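Local atomic coordinates of putative ABC transporter subunit, substrate-binding component (Rhodopseudomonas palustris, PDB entry 4EVQ), a protein that binds 4-hydroxybenzoate and probably delivers such benzoate derivatives to an ABC transporter as its solute-binding component. Residues Pro68-Leu73 / Ala95-Lys100; Val59-Glu64 / Thr74-Gln79; Asp117-Ala122 / Pro126-Thr131. All coordinates share one frame; numbering follows the deposited sequence.

Contact 1: Pro68-Leu73 / Ala95-Lys100; sequences PKATEL and AMAMVK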
ATOM      1  N   PRO A  68      17.970   7.151  -4.604  1.00 13.98           N
ATOM      2  CA  PRO A  68      18.954   8.179  -4.954  1.00 15.93           C
ATOM      3  C   PRO A  68      18.431   9.220  -5.942  1.00 16.57           C
ATOM      4  O   PRO A  68      19.054  10.295  -6.027  1.00 18.26           O
ATOM      5  CB  PRO A  68      20.090   7.353  -5.577  1.00 17.33           C
ATOM      6  CG  PRO A  68      19.991   6.063  -4.891  1.00 16.83           C
ATOM      7  CD  PRO A  68      18.506   5.796  -4.843  1.00 14.49           C
ATOM      8  N   LYS A  69      17.364   8.905  -6.679  1.00 14.91           N
ATOM      9  CA  LYS A  69      16.794   9.867  -7.623  1.00 14.64           C
ATOM     10  C   LYS A  69      15.619  10.642  -7.082  1.00 12.17           C
ATOM     11  O   LYS A  69      15.087  11.518  -7.769  1.00 14.01           O
ATOM     12  CB  LYS A  69      16.387   9.148  -8.901  1.00 17.66           C
ATOM     13  CG  LYS A  69      17.570   8.443  -9.568  1.00 20.04           C
ATOM     14  CD  LYS A  69      17.208   7.950 -10.939  1.00 23.02           C
ATOM     15  CE  LYS A  69      18.454   7.599 -11.746  1.00 25.59           C
ATOM     16  NZ  LYS A  69      18.135   7.118 -13.116  1.00 27.05           N
ATOM     17  N   ALA A  70      15.148  10.285  -5.887  1.00 11.82           N
ATOM     18  CA  ALA A  70      13.898  10.792  -5.384  1.00 12.43           C
ATOM     19  C   ALA A  70      13.899  12.298  -5.221  1.00 11.27           C
ATOM     20  O   ALA A  70      12.929  12.943  -5.584  1.00 12.47           O
ATOM     21  CB  ALA A  70      13.543  10.116  -4.059  1.00 12.98           C
ATOM     22  N   THR A  71      14.967  12.867  -4.682  1.00 12.83           N
ATOM     23  CA  THR A  71      14.994  14.334  -4.492  1.00 14.36           C
ATOM     24  C   THR A  71      14.904  15.078  -5.807  1.00 14.61           C
ATOM     25  O   THR A  71      14.136  16.019  -5.953  1.00 15.25           O
ATOM     26  CB  THR A  71      16.250  14.732  -3.748  1.00 16.83           C
ATOM     27  OG1 THR A  71      16.134  14.203  -2.412  1.00 17.67           O
ATOM     28  CG2 THR A  71      16.452  16.261  -3.674  1.00 20.70           C
ATOM     29  N   GLU A  72      15.679  14.641  -6.787  1.00 15.29           N
ATOM     30  CA  GLU A  72      15.720  15.362  -8.052  1.00 17.16           C
ATOM     31  C   GLU A  72      14.411  15.217  -8.828  1.00 15.92           C
ATOM     32  O   GLU A  72      13.941  16.161  -9.452  1.00 16.01           O
ATOM     33  CB  GLU A  72      16.937  14.909  -8.872  1.00 19.50           C
ATOM     34  CG  GLU A  72      16.826  13.497  -9.407  1.00 24.70           C
ATOM     35  CD  GLU A  72      18.123  12.898  -9.940  1.00 28.59           C
ATOM     36  OE1 GLU A  72      19.001  12.509  -9.127  1.00 29.28           O
ATOM     37  OE2 GLU A  72      18.240  12.747 -11.181  1.00 31.48           O
ATOM     38  N   LEU A  73      13.782  14.051  -8.759  1.00 13.64           N
ATOM     39  CA  LEU A  73      12.503  13.842  -9.447  1.00 13.46           C
ATOM     40  C   LEU A  73      11.366  14.595  -8.785  1.00 12.93           C
ATOM     41  O   LEU A  73      10.533  15.201  -9.471  1.00 14.75           O
ATOM     42  CB  LEU A  73      12.203  12.355  -9.597  1.00 13.00           C
ATOM     43  CG  LEU A  73      13.225  11.624 -10.474  1.00 13.11           C
ATOM     44  CD1 LEU A  73      12.883  10.167 -10.482  1.00 14.97           C
ATOM     45  CD2 LEU A  73      13.257  12.191 -11.909  1.00 14.80           C
ATOM     46  N   ALA A  95       9.516   7.422  -1.195  1.00  9.32           N
ATOM     47  CA  ALA A  95       8.458   8.236  -0.616  1.00  8.80           C
ATOM     48  C   ALA A  95       8.915   9.090   0.530  1.00  8.64           C
ATOM     49  O   ALA A  95       8.461  10.249   0.650  1.00 10.30           O
ATOM     50  CB  ALA A  95       7.306   7.370  -0.183  1.00  9.69           C
HETATM   51  N   MSE A  96       9.804   8.600   1.376  0.59 10.86           N
HETATM   52  CA  MSE A  96      10.209   9.431   2.504  0.59 12.51           C
HETATM   53  C   MSE A  96      11.042  10.637   2.023  0.59 11.99           C
HETATM   54  O   MSE A  96      10.954  11.744   2.578  0.59 12.26           O
HETATM   55  CB  MSE A  96      10.925   8.613   3.581  0.59 16.58           C
HETATM   56  CG  MSE A  96      12.233   8.062   3.192  0.59 19.19           C
HETATM   57 SE   MSE A  96      12.956   7.049   4.701  0.35 22.27          SE
HETATM   58  CE  MSE A  96      11.760   5.545   4.734  0.59 17.41           C
ATOM     59  N   ALA A  97      11.809  10.459   0.964  1.00 11.52           N
ATOM     60  CA  ALA A  97      12.560  11.578   0.406  1.00 11.55           C
ATOM     61  C   ALA A  97      11.620  12.554  -0.278  1.00 11.44           C
ATOM     62  O   ALA A  97      11.824  13.782  -0.209  1.00 13.50           O
ATOM     63  CB  ALA A  97      13.579  11.020  -0.577  1.00 12.04           C
HETATM   64  N   MSE A  98      10.591  12.041  -0.923  1.00  9.98           N
HETATM   65  CA  MSE A  98       9.596  12.896  -1.590  1.00 10.36           C
HETATM   66  C   MSE A  98       8.856  13.710  -0.567  1.00 10.29           C
HETATM   67  O   MSE A  98       8.693  14.930  -0.745  1.00 10.40           O
HETATM   68  CB  MSE A  98       8.615  12.008  -2.382  1.00 10.93           C
HETATM   69  CG  MSE A  98       7.626  12.759  -3.217  1.00 11.85           C
HETATM   70 SE   MSE A  98       6.022  11.743  -3.664  0.58 14.82          SE
HETATM   71  CE  MSE A  98       5.159  11.977  -1.951  1.00 14.30           C
ATOM     72  N   VAL A  99       8.362  13.090   0.483  1.00 11.11           N
ATOM     73  CA  VAL A  99       7.590  13.792   1.499  1.00 10.95           C
ATOM     74  C   VAL A  99       8.449  14.801   2.238  1.00 11.47           C
ATOM     75  O   VAL A  99       7.946  15.865   2.595  1.00 12.13           O
ATOM     76  CB  VAL A  99       6.969  12.783   2.484  1.00 10.99           C
ATOM     77  CG1 VAL A  99       6.408  13.496   3.718  1.00 12.64           C
ATOM     78  CG2 VAL A  99       5.909  11.997   1.802  1.00 12.16           C
ATOM     79  N   LYS A 100       9.742  14.549   2.402  1.00 12.56           N
ATOM     80  CA  LYS A 100      10.601  15.495   3.087  1.00 12.78           C
ATOM     81  C   LYS A 100      10.569  16.832   2.357  1.00 13.58           C
ATOM     82  O   LYS A 100      10.560  17.902   2.983  1.00 15.66           O
ATOM     83  CB  LYS A 100      12.034  14.966   3.187  1.00 13.67           C
ATOM     84  CG  LYS A 100      12.977  15.873   3.898  1.00 16.60           C
ATOM     85  CD  LYS A 100      14.350  15.190   4.117  1.00 19.77           C
ATOM     86  CE  LYS A 100      15.306  16.136   4.890  1.00 24.27           C
ATOM     87  NZ  LYS A 100      16.588  15.452   5.202  1.00 28.00           N
TER
HETATM   88  O   HOH W   1      14.465  14.626  -0.025  1.00 19.34           O

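Contact 2: Val59-Glu64 / Thr74-Gln79; sequences VKVDDE and TTKLIQ. With SO4 (sulfate ion), chain C.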
ATOM      1  N   VAL A  59       1.009  14.258 -15.050  1.00 15.27           N
ATOM      2  CA  VAL A  59       2.394  14.336 -15.429  1.00 14.93           C
ATOM      3  C   VAL A  59       3.075  13.167 -14.762  1.00 12.81           C
ATOM      4  O   VAL A  59       3.310  13.184 -13.540  1.00 13.09           O
ATOM      5  CB  VAL A  59       3.018  15.662 -14.978  1.00 16.82           C
ATOM      6  CG1 VAL A  59       4.447  15.716 -15.425  1.00 16.28           C
ATOM      7  CG2 VAL A  59       2.179  16.846 -15.531  1.00 20.07           C
ATOM      8  N   LYS A  60       3.422  12.145 -15.538  0.52 11.76           N
ATOM      9  CA  LYS A  60       3.862  10.874 -14.964  0.52 10.37           C
ATOM     10  C   LYS A  60       5.384  10.759 -14.977  0.52 11.68           C
ATOM     11  O   LYS A  60       6.003  10.701 -16.049  0.52 11.39           O
ATOM     12  CB  LYS A  60       3.236   9.746 -15.772  0.52 11.20           C
ATOM     13  CG  LYS A  60       1.721   9.792 -15.817  0.52 11.86           C
ATOM     14  CD  LYS A  60       1.138   8.736 -16.730  0.52 13.40           C
ATOM     15  CE  LYS A  60      -0.371   8.713 -16.632  0.52 15.92           C
ATOM     16  NZ  LYS A  60      -0.944   7.664 -17.533  0.52 17.07           N
ATOM     17  N   VAL A  61       5.992  10.686 -13.805  1.00 11.74           N
ATOM     18  CA  VAL A  61       7.439  10.644 -13.652  1.00 12.09           C
ATOM     19  C   VAL A  61       7.778   9.299 -13.045  1.00 10.80           C
ATOM     20  O   VAL A  61       7.263   8.916 -11.991  1.00 12.30           O
ATOM     21  CB  VAL A  61       7.936  11.800 -12.765  1.00 13.12           C
ATOM     22  CG1 VAL A  61       9.417  11.695 -12.481  1.00 14.01           C
ATOM     23  CG2 VAL A  61       7.577  13.160 -13.419  1.00 14.30           C
ATOM     24  N   ASP A  62       8.630   8.553 -13.733  1.00 10.22           N
ATOM     25  CA  ASP A  62       9.079   7.265 -13.293  1.00 10.22           C
ATOM     26  C   ASP A  62      10.153   7.356 -12.245  1.00 10.44           C
ATOM     27  O   ASP A  62      11.264   7.795 -12.525  1.00 11.96           O
ATOM     28  CB  ASP A  62       9.660   6.538 -14.496  1.00  9.64           C
ATOM     29  CG  ASP A  62      10.084   5.104 -14.173  1.00  9.73           C
ATOM     30  OD1 ASP A  62       9.744   4.556 -13.083  1.00 10.49           O
ATOM     31  OD2 ASP A  62      10.751   4.515 -15.048  1.00 12.43           O
ATOM     32  N   ASP A  63       9.830   6.920 -11.012  1.00 10.29           N
ATOM     33  CA  ASP A  63      10.797   7.001  -9.922  1.00 10.44           C
ATOM     34  C   ASP A  63      11.770   5.827  -9.871  1.00 10.11           C
ATOM     35  O   ASP A  63      12.728   5.851  -9.116  1.00 10.71           O
ATOM     36  CB  ASP A  63      10.102   7.169  -8.563  1.00 10.57           C
ATOM     37  CG  ASP A  63       9.488   5.857  -8.008  1.00 14.16           C
ATOM     38  OD1 ASP A  63       9.500   4.813  -8.618  1.00 17.35           O
ATOM     39  OD2 ASP A  63       8.994   5.876  -6.880  1.00 20.70           O
ATOM     40  N   GLU A  64      11.537   4.818 -10.704  1.00 11.21           N
ATOM     41  CA  GLU A  64      12.399   3.624 -10.813  1.00 11.23           C
ATOM     42  C   GLU A  64      12.594   2.872  -9.485  1.00 11.96           C
ATOM     43  O   GLU A  64      13.535   2.110  -9.337  1.00 14.14           O
ATOM     44  CB  GLU A  64      13.782   4.009 -11.431  1.00 12.09           C
ATOM     45  CG  GLU A  64      13.666   4.748 -12.758  1.00 13.59           C
ATOM     46  CD  GLU A  64      14.983   5.315 -13.337  1.00 16.59           C
ATOM     47  OE1 GLU A  64      16.053   5.197 -12.717  1.00 19.15           O
ATOM     48  OE2 GLU A  64      14.944   5.833 -14.476  1.00 20.60           O
ATOM     49  N   THR A  74      11.355  14.625  -7.458  1.00 11.39           N
ATOM     50  CA  THR A  74      10.351  15.400  -6.738  1.00 12.06           C
ATOM     51  C   THR A  74      10.499  16.894  -7.021  1.00 13.64           C
ATOM     52  O   THR A  74       9.518  17.583  -7.276  1.00 14.51           O
ATOM     53  CB  THR A  74      10.458  15.147  -5.235  1.00 11.45           C
ATOM     54  OG1 THR A  74      10.289  13.755  -4.978  1.00 12.95           O
ATOM     55  CG2 THR A  74       9.370  15.879  -4.480  1.00 13.32           C
ATOM     56  N   THR A  75      11.739  17.373  -7.046  1.00 15.53           N
ATOM     57  CA  THR A  75      11.988  18.769  -7.382  1.00 18.26           C
ATOM     58  C   THR A  75      11.532  19.077  -8.807  1.00 18.92           C
ATOM     59  O   THR A  75      10.907  20.132  -9.017  1.00 20.21           O
ATOM     60  CB  THR A  75      13.458  19.088  -7.171  1.00 20.98           C
ATOM     61  OG1 THR A  75      13.763  18.897  -5.777  1.00 23.26           O
ATOM     62  CG2 THR A  75      13.767  20.536  -7.559  1.00 22.84           C
ATOM     63  N   LYS A  76      11.826  18.195  -9.772  1.00 18.83           N
ATOM     64  CA  LYS A  76      11.322  18.382 -11.159  1.00 19.03           C
ATOM     65  C   LYS A  76       9.792  18.562 -11.160  1.00 17.85           C
ATOM     66  O   LYS A  76       9.256  19.461 -11.799  1.00 19.74           O
ATOM     67  CB  LYS A  76      11.698  17.202 -12.087  1.00 21.47           C
ATOM     68  CG  LYS A  76      10.922  17.124 -13.458  1.00 22.74           C
ATOM     69  CD  LYS A  76      11.252  15.813 -14.276  1.00 24.06           C
ATOM     70  CE  LYS A  76      10.477  15.749 -15.571  1.00 25.10           C
ATOM     71  NZ  LYS A  76      10.808  16.851 -16.571  1.00 24.70           N
ATOM     72  N   LEU A  77       9.081  17.734 -10.425  1.00 15.83           N
ATOM     73  CA  LEU A  77       7.634  17.774 -10.450  1.00 16.29           C
ATOM     74  C   LEU A  77       7.098  19.045  -9.806  1.00 16.02           C
ATOM     75  O   LEU A  77       6.171  19.647 -10.336  1.00 16.37           O
ATOM     76  CB  LEU A  77       7.018  16.587  -9.704  1.00 17.46           C
ATOM     77  CG  LEU A  77       6.823  15.377 -10.556  1.00 17.68           C
ATOM     78  CD1 LEU A  77       6.287  14.258  -9.690  1.00 17.70           C
ATOM     79  CD2 LEU A  77       5.883  15.648 -11.709  1.00 17.91           C
ATOM     80  N   ILE A  78       7.664  19.440  -8.661  1.00 16.09           N
ATOM     81  CA  ILE A  78       7.156  20.601  -7.952  1.00 17.05           C
ATOM     82  C   ILE A  78       7.590  21.889  -8.634  1.00 19.06           C
ATOM     83  O   ILE A  78       6.775  22.793  -8.805  1.00 20.59           O
ATOM     84  CB  ILE A  78       7.604  20.584  -6.455  1.00 16.89           C
ATOM     85  CG1 ILE A  78       7.009  19.377  -5.716  1.00 16.79           C
ATOM     86  CG2 ILE A  78       7.245  21.920  -5.736  1.00 17.92           C
ATOM     87  CD1 ILE A  78       7.557  19.217  -4.288  1.00 16.66           C
ATOM     88  N   GLN A  79       8.865  21.980  -9.018  1.00 20.51           N
ATOM     89  CA  GLN A  79       9.418  23.229  -9.543  1.00 23.29           C
ATOM     90  C   GLN A  79       9.291  23.297 -11.066  1.00 24.42           C
ATOM     91  O   GLN A  79       8.617  24.174 -11.585  1.00 27.35           O
ATOM     92  CB  GLN A  79      10.875  23.402  -9.111  1.00 27.09           C
ATOM     93  CG  GLN A  79      11.183  22.964  -7.686  1.00 32.25           C
ATOM     94  CD  GLN A  79      10.975  24.002  -6.618  1.00 36.84           C
ATOM     95  OE1 GLN A  79       9.864  24.511  -6.393  1.00 39.21           O
ATOM     96  NE2 GLN A  79      12.056  24.310  -5.909  1.00 38.53           N
TER
HETATM   97  S   SO4 C 401       8.443  16.802 -19.892  0.70 17.28           S
HETATM   98  O1  SO4 C 401       8.273  15.664 -20.820  0.70 15.63           O
HETATM   99  O2  SO4 C 401       8.971  18.035 -20.491  0.70 17.87           O
HETATM  100  O3  SO4 C 401       7.286  17.090 -19.039  0.70 19.48           O
HETATM  101  O4  SO4 C 401       9.482  16.282 -19.025  0.70 19.74           O

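Contact 3: Asp117-Ala122 / Pro126-Thr131; sequences DIITRA and PNVFRT. With SO4 (sulfate ion), chain D.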
ATOM      1  N   ASP A 117       6.598   4.419   7.947  1.00  8.08           N
ATOM      2  CA  ASP A 117       5.995   4.846   9.214  1.00  9.16           C
ATOM      3  C   ASP A 117       6.149   6.326   9.428  1.00 10.41           C
ATOM      4  O   ASP A 117       5.221   6.983   9.924  1.00 11.12           O
ATOM      5  CB  ASP A 117       6.616   4.075  10.385  1.00 10.66           C
ATOM      6  CG  ASP A 117       6.214   2.606  10.438  1.00 13.25           C
ATOM      7  OD1 ASP A 117       5.135   2.243   9.950  1.00 13.79           O
ATOM      8  OD2 ASP A 117       6.993   1.841  11.048  1.00 14.66           O
ATOM      9  N   ILE A 118       7.260   6.892   8.988  1.00  9.83           N
ATOM     10  CA  ILE A 118       7.550   8.286   9.326  1.00 10.94           C
ATOM     11  C   ILE A 118       6.587   9.255   8.642  1.00 10.20           C
ATOM     12  O   ILE A 118       6.380  10.370   9.152  1.00 10.93           O
ATOM     13  CB  ILE A 118       9.007   8.629   8.985  1.00 12.59           C
ATOM     14  CG1 ILE A 118       9.453   9.892   9.702  1.00 13.76           C
ATOM     15  CG2 ILE A 118       9.224   8.712   7.482  1.00 13.61           C
ATOM     16  CD1 ILE A 118      10.961  10.056   9.662  1.00 16.24           C
ATOM     17  N   ILE A 119       5.995   8.871   7.527  1.00 10.06           N
ATOM     18  CA  ILE A 119       5.170   9.802   6.751  1.00 10.53           C
ATOM     19  C   ILE A 119       3.987  10.340   7.542  1.00 10.45           C
ATOM     20  O   ILE A 119       3.610  11.524   7.376  1.00 13.81           O
ATOM     21  CB  ILE A 119       4.766   9.115   5.422  1.00 10.30           C
ATOM     22  CG1 ILE A 119       5.989   8.966   4.543  1.00 10.18           C
ATOM     23  CG2 ILE A 119       3.669   9.903   4.696  1.00 10.61           C
ATOM     24  CD1 ILE A 119       5.762   8.217   3.262  1.00 11.65           C
ATOM     25  N   THR A 120       3.431   9.533   8.421  1.00 11.15           N
ATOM     26  CA  THR A 120       2.324   9.991   9.280  1.00 11.98           C
ATOM     27  C   THR A 120       2.710   9.939  10.764  1.00 12.71           C
ATOM     28  O   THR A 120       1.845   9.857  11.694  1.00 14.54           O
ATOM     29  CB  THR A 120       0.995   9.242   8.963  1.00 13.69           C
ATOM     30  OG1 THR A 120       1.159   7.835   9.152  1.00 15.19           O
ATOM     31  CG2 THR A 120       0.526   9.490   7.502  1.00 15.04           C
ATOM     32  N   ARG A 121       4.005  10.090  10.989  1.00 11.63           N
ATOM     33  CA  ARG A 121       4.599  10.222  12.310  1.00 14.32           C
ATOM     34  C   ARG A 121       5.439  11.495  12.281  1.00 13.87           C
ATOM     35  O   ARG A 121       4.853  12.571  12.079  1.00 14.28           O
ATOM     36  CB  ARG A 121       5.320   8.941  12.772  1.00 14.76           C
ATOM     37  CG  ARG A 121       4.302   7.800  13.069  1.00 15.68           C
ATOM     38  CD  ARG A 121       4.912   6.514  13.557  1.00 17.93           C
ATOM     39  NE  ARG A 121       3.863   5.553  13.943  1.00 19.63           N
ATOM     40  CZ  ARG A 121       4.030   4.556  14.808  1.00 20.63           C
ATOM     41  NH1 ARG A 121       5.210   4.365  15.376  1.00 25.06           N
ATOM     42  NH2 ARG A 121       3.021   3.747  15.128  1.00 19.90           N
ATOM     43  N   ALA A 122       6.754  11.446  12.458  1.00 14.42           N
ATOM     44  CA  ALA A 122       7.542  12.703  12.496  1.00 15.34           C
ATOM     45  C   ALA A 122       7.469  13.598  11.248  1.00 15.47           C
ATOM     46  O   ALA A 122       7.654  14.805  11.345  1.00 18.00           O
ATOM     47  CB  ALA A 122       9.007  12.398  12.838  1.00 17.31           C
ATOM     48  N   PRO A 126       0.404  19.315   7.348  1.00 12.28           N
ATOM     49  CA  PRO A 126      -0.974  19.647   6.968  1.00 12.65           C
ATOM     50  C   PRO A 126      -1.299  19.326   5.524  1.00 11.13           C
ATOM     51  O   PRO A 126      -2.457  19.158   5.190  1.00 12.29           O
ATOM     52  CB  PRO A 126      -1.051  21.165   7.180  1.00 15.02           C
ATOM     53  CG  PRO A 126      -0.060  21.420   8.218  1.00 16.92           C
ATOM     54  CD  PRO A 126       1.088  20.442   7.987  1.00 14.66           C
ATOM     55  N   ASN A 127      -0.276  19.243   4.652  1.00 10.80           N
ATOM     56  CA  ASN A 127      -0.469  18.969   3.239  1.00 10.85           C
ATOM     57  C   ASN A 127      -0.174  17.546   2.789  1.00 10.80           C
ATOM     58  O   ASN A 127      -0.167  17.292   1.612  1.00 11.81           O
ATOM     59  CB  ASN A 127       0.407  19.894   2.413  1.00 10.78           C
ATOM     60  CG  ASN A 127       1.888  19.685   2.639  1.00 12.15           C
ATOM     61  OD1 ASN A 127       2.365  19.607   3.763  1.00 13.08           O
ATOM     62  ND2 ASN A 127       2.642  19.627   1.544  1.00 12.27           N
ATOM     63  N   VAL A 128       0.130  16.651   3.723  1.00  9.82           N
ATOM     64  CA  VAL A 128       0.529  15.277   3.387  1.00  9.75           C
ATOM     65  C   VAL A 128      -0.514  14.326   3.885  1.00  9.33           C
ATOM     66  O   VAL A 128      -0.870  14.308   5.055  1.00 10.55           O
ATOM     67  CB  VAL A 128       1.906  14.987   3.998  1.00 13.92           C
ATOM     68  CG1 VAL A 128       2.298  13.487   3.813  1.00 16.23           C
ATOM     69  CG2 VAL A 128       2.981  15.859   3.388  1.00 14.66           C
ATOM     70  N   PHE A 129      -1.016  13.499   2.961  1.00 10.03           N
ATOM     71  CA  PHE A 129      -2.083  12.544   3.195  1.00  8.82           C
ATOM     72  C   PHE A 129      -1.675  11.180   2.690  1.00  9.10           C
ATOM     73  O   PHE A 129      -0.897  11.110   1.749  1.00 10.44           O
ATOM     74  CB  PHE A 129      -3.345  13.011   2.456  1.00 11.15           C
ATOM     75  CG  PHE A 129      -3.799  14.359   2.908  1.00 10.81           C
ATOM     76  CD1 PHE A 129      -4.632  14.468   3.965  1.00 13.92           C
ATOM     77  CD2 PHE A 129      -3.336  15.489   2.305  1.00 11.88           C
ATOM     78  CE1 PHE A 129      -5.013  15.719   4.435  1.00 15.20           C
ATOM     79  CE2 PHE A 129      -3.745  16.756   2.800  1.00 13.15           C
ATOM     80  CZ  PHE A 129      -4.569  16.831   3.837  1.00 15.41           C
ATOM     81  N   ARG A 130      -2.245  10.142   3.242  1.00  8.95           N
ATOM     82  CA  ARG A 130      -1.971   8.774   2.765  1.00  8.48           C
ATOM     83  C   ARG A 130      -3.296   8.072   2.569  1.00  7.98           C
ATOM     84  O   ARG A 130      -4.162   8.101   3.441  1.00  9.14           O
ATOM     85  CB  ARG A 130      -1.062   8.048   3.749  1.00  7.35           C
ATOM     86  CG  ARG A 130      -0.729   6.620   3.380  1.00  7.48           C
ATOM     87  CD  ARG A 130       0.668   6.196   3.761  1.00  7.32           C
ATOM     88  NE  ARG A 130       0.927   6.280   5.194  1.00  8.02           N
ATOM     89  CZ  ARG A 130       2.138   6.124   5.724  1.00  7.24           C
ATOM     90  NH1 ARG A 130       3.168   5.873   4.922  1.00  8.22           N
ATOM     91  NH2 ARG A 130       2.328   6.200   7.044  1.00  9.25           N
ATOM     92  N   THR A 131      -3.434   7.360   1.434  1.00  8.43           N
ATOM     93  CA  THR A 131      -4.618   6.581   1.166  1.00  8.63           C
ATOM     94  C   THR A 131      -4.405   5.052   1.304  1.00  6.76           C
ATOM     95  O   THR A 131      -5.336   4.289   1.033  1.00  7.83           O
ATOM     96  CB  THR A 131      -5.234   6.861  -0.176  1.00  8.53           C
ATOM     97  OG1 THR A 131      -4.301   6.521  -1.217  1.00  9.06           O
ATOM     98  CG2 THR A 131      -5.678   8.318  -0.323  1.00  9.83           C
TER
HETATM   99  S   SO4 D 402       4.649   0.906  17.118  0.67 22.58           S
HETATM  100  O1  SO4 D 402       4.348  -0.151  16.143  0.67 22.41           O
HETATM  101  O2  SO4 D 402       5.734   1.708  16.586  0.67 24.27           O
HETATM  102  O3  SO4 D 402       3.486   1.782  17.191  0.67 25.04           O
HETATM  103  O4  SO4 D 402       4.903   0.392  18.467  0.67 22.95           O

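Contact 1: Pro68-Leu73 / Ala95-Lys100
Ala-70 and Ala-97 meet methyl to methyl, CB to CB at 3.6 Å, and this one pair makes the tight part of the contact. Each CB points at the opposing helix, and because neither residue carries anything beyond it, the two backbones come close: the CA atoms of Ala-70 and Ala-97 are 6.0 Å apart. The area involved is small, 112 Å² for both sides together. On the Ala-70 side the packing goes on beyond this pair, since its methyl also touches Val-94, about one turn before Ala-97 on the same helix.

Helices 67-80 and 92-105 are successive connections between parallel strands of the sheet in one lobe of a type I periplasmic binding protein. The first leads from strand 54-62 to strand 85-88, the second on to strand 109-111, and both the side chain of Leu-73 and the selenomethionine at Met-98 rest on Leu-22 of strand 17-23.

At the next residue, Thr-71, the contact loosens. OG1 of Thr-71 comes only to 4.5 Å from CB of Ala-97, and a water fills the role of a bridge instead. It donates to the backbone O of Ala-97 at 2.8 Å and makes a second hydrogen bond with OG1 of Thr-71 at 2.9 Å. With chi1 at -67°, OG1 of Thr-71 stands opposite its own carbonyl carbon, which is what turns the hydroxyl toward this water. Thr-71 is exposed, whereas Ala-70 is buried. On this outer side Thr-71 also touches Ile-101, the next residue of helix 92-105 after Lys-100.

Contact 2: Val59-Glu64 / Thr74-Gln79
Val-61 meets Leu-77 without any flat group between them; the flat group here is the carboxylate of Asp-62, the next residue along. Glu-64 N reaches OD1 of Asp-62 from above the carboxylate plane, 61° out of it, over 3.0 Å, and so closes an Asx turn at the end of the strand. OD1 also accepts from Tyr-25 N, while OD2 is bonded to Ser-26 OG.

The contact itself is aliphatic. CG2 of Val-61 and CD2 of Leu-77 stand tip to tip at 3.5 Å, tighter than usual for two methyls. Val-61 has this branch opposite its carbonyl carbon, because CG1 takes the place anti to the backbone N (chi1 174°). The same CD2 reaches CG1 of Val-59 at 4.0 Å, there with the two side chains sliding past each other. Leu-22 of the neighbouring strand 17-23 touches both Val-61 and Leu-77. An alanine at Leu-77 would be likely to open a gap over Val-59 and Val-61, with Leu-22 losing a neighbour as well.

Strand 54-62 and helix 67-80 form the first half of a beta-alpha-beta unit; the axes of strand 59-62 and helix 74-79 pass 9.9 Å apart and run nearly antiparallel (167°). At the rim Lys-76 lays its CE 4.4 Å from CG2 of Val-61. Its NZ donates to O4 of a sulfate, probably from the crystallisation liquor, at 2.8 Å and forms a salt bridge with Glu-81. The inner side is held by apolar packing alone, with no hydrogen bond between the segments, while the lysine charge stays at the exposed rim beside anionic partners.

Contact 3: Asp117-Ala122 / Pro126-Thr131
Arg-130 reaches from strand 128-130 across to Ile-119 and Thr-120, and its side chain carries most of the contact. Its CB points toward the loop; CG is anti to the backbone N (chi1 179°), and the chain then bends at chi2 and chi3 to bring the guanidinium across Ile-119 and up to Thr-120. NE lies 4.0 Å from CG2 of Thr-120 and donates to Asn-340 OD1. Beyond it, at CZ and NH1, CB of Ile-119 lies over one face of the guanidinium, 3.6 Å from NH1, with CG2 displaced toward the rim. NH1 itself is gripped by two backbone oxygens, of Ala-114 and Ala-116. At the tip, NH2 gives a hydrogen bond to OG1 of Thr-120 at 2.9 Å, rather bent (134°) and 25° out of the guanidinium plane. Bonds from NE, NH1 and NH2 together should hold the guanidinium against rotation.

Strand 128-130 is an edge strand of the mostly parallel sheet in the first lobe of a type I periplasmic binding fold, just before the chain passes to the second lobe. The Arg-130 side chain lies about 7 Å from the bound 4-hydroxybenzoate.

Nearer the start of strand 128-130 the contact turns apolar: CG2 of Ile-119 meets CG1 of Val-128 at 3.9 Å, the two side chains crossing at about a right angle. Arg-121 makes no contact with the strand; its guanidinium meets a sulfate, probably from the crystallisation liquor, edge-on and in plane, NH1 donating to O2 at 3.0 Å and NH2 to O3 at 2.9 Å. Arg-140 NE holds the same sulfate, and NH2 of Arg-121 also forms a salt bridge with Asp-367.

In the fold
From the N terminus, strand 54-62 comes first and contact 2 closes a short loop onto the C-terminal half of helix 67-80. Contact 1 starts inside that loop, on the first half of the same helix, and closes on helix 92-105, so the two cross. They also touch, through the salt bridge of Lys-69 with Glu-64 and through Thr-74 against Met-98. Contact 3 follows in series, closing the loop that carries Cys-124, disulfide-bonded to Cys-372, onto edge strand 128-130. Ile-119 packs on Ala-95 and Val-99, joining it to contact 1, whereas contacts 2 and 3 reach the same sheet without touching.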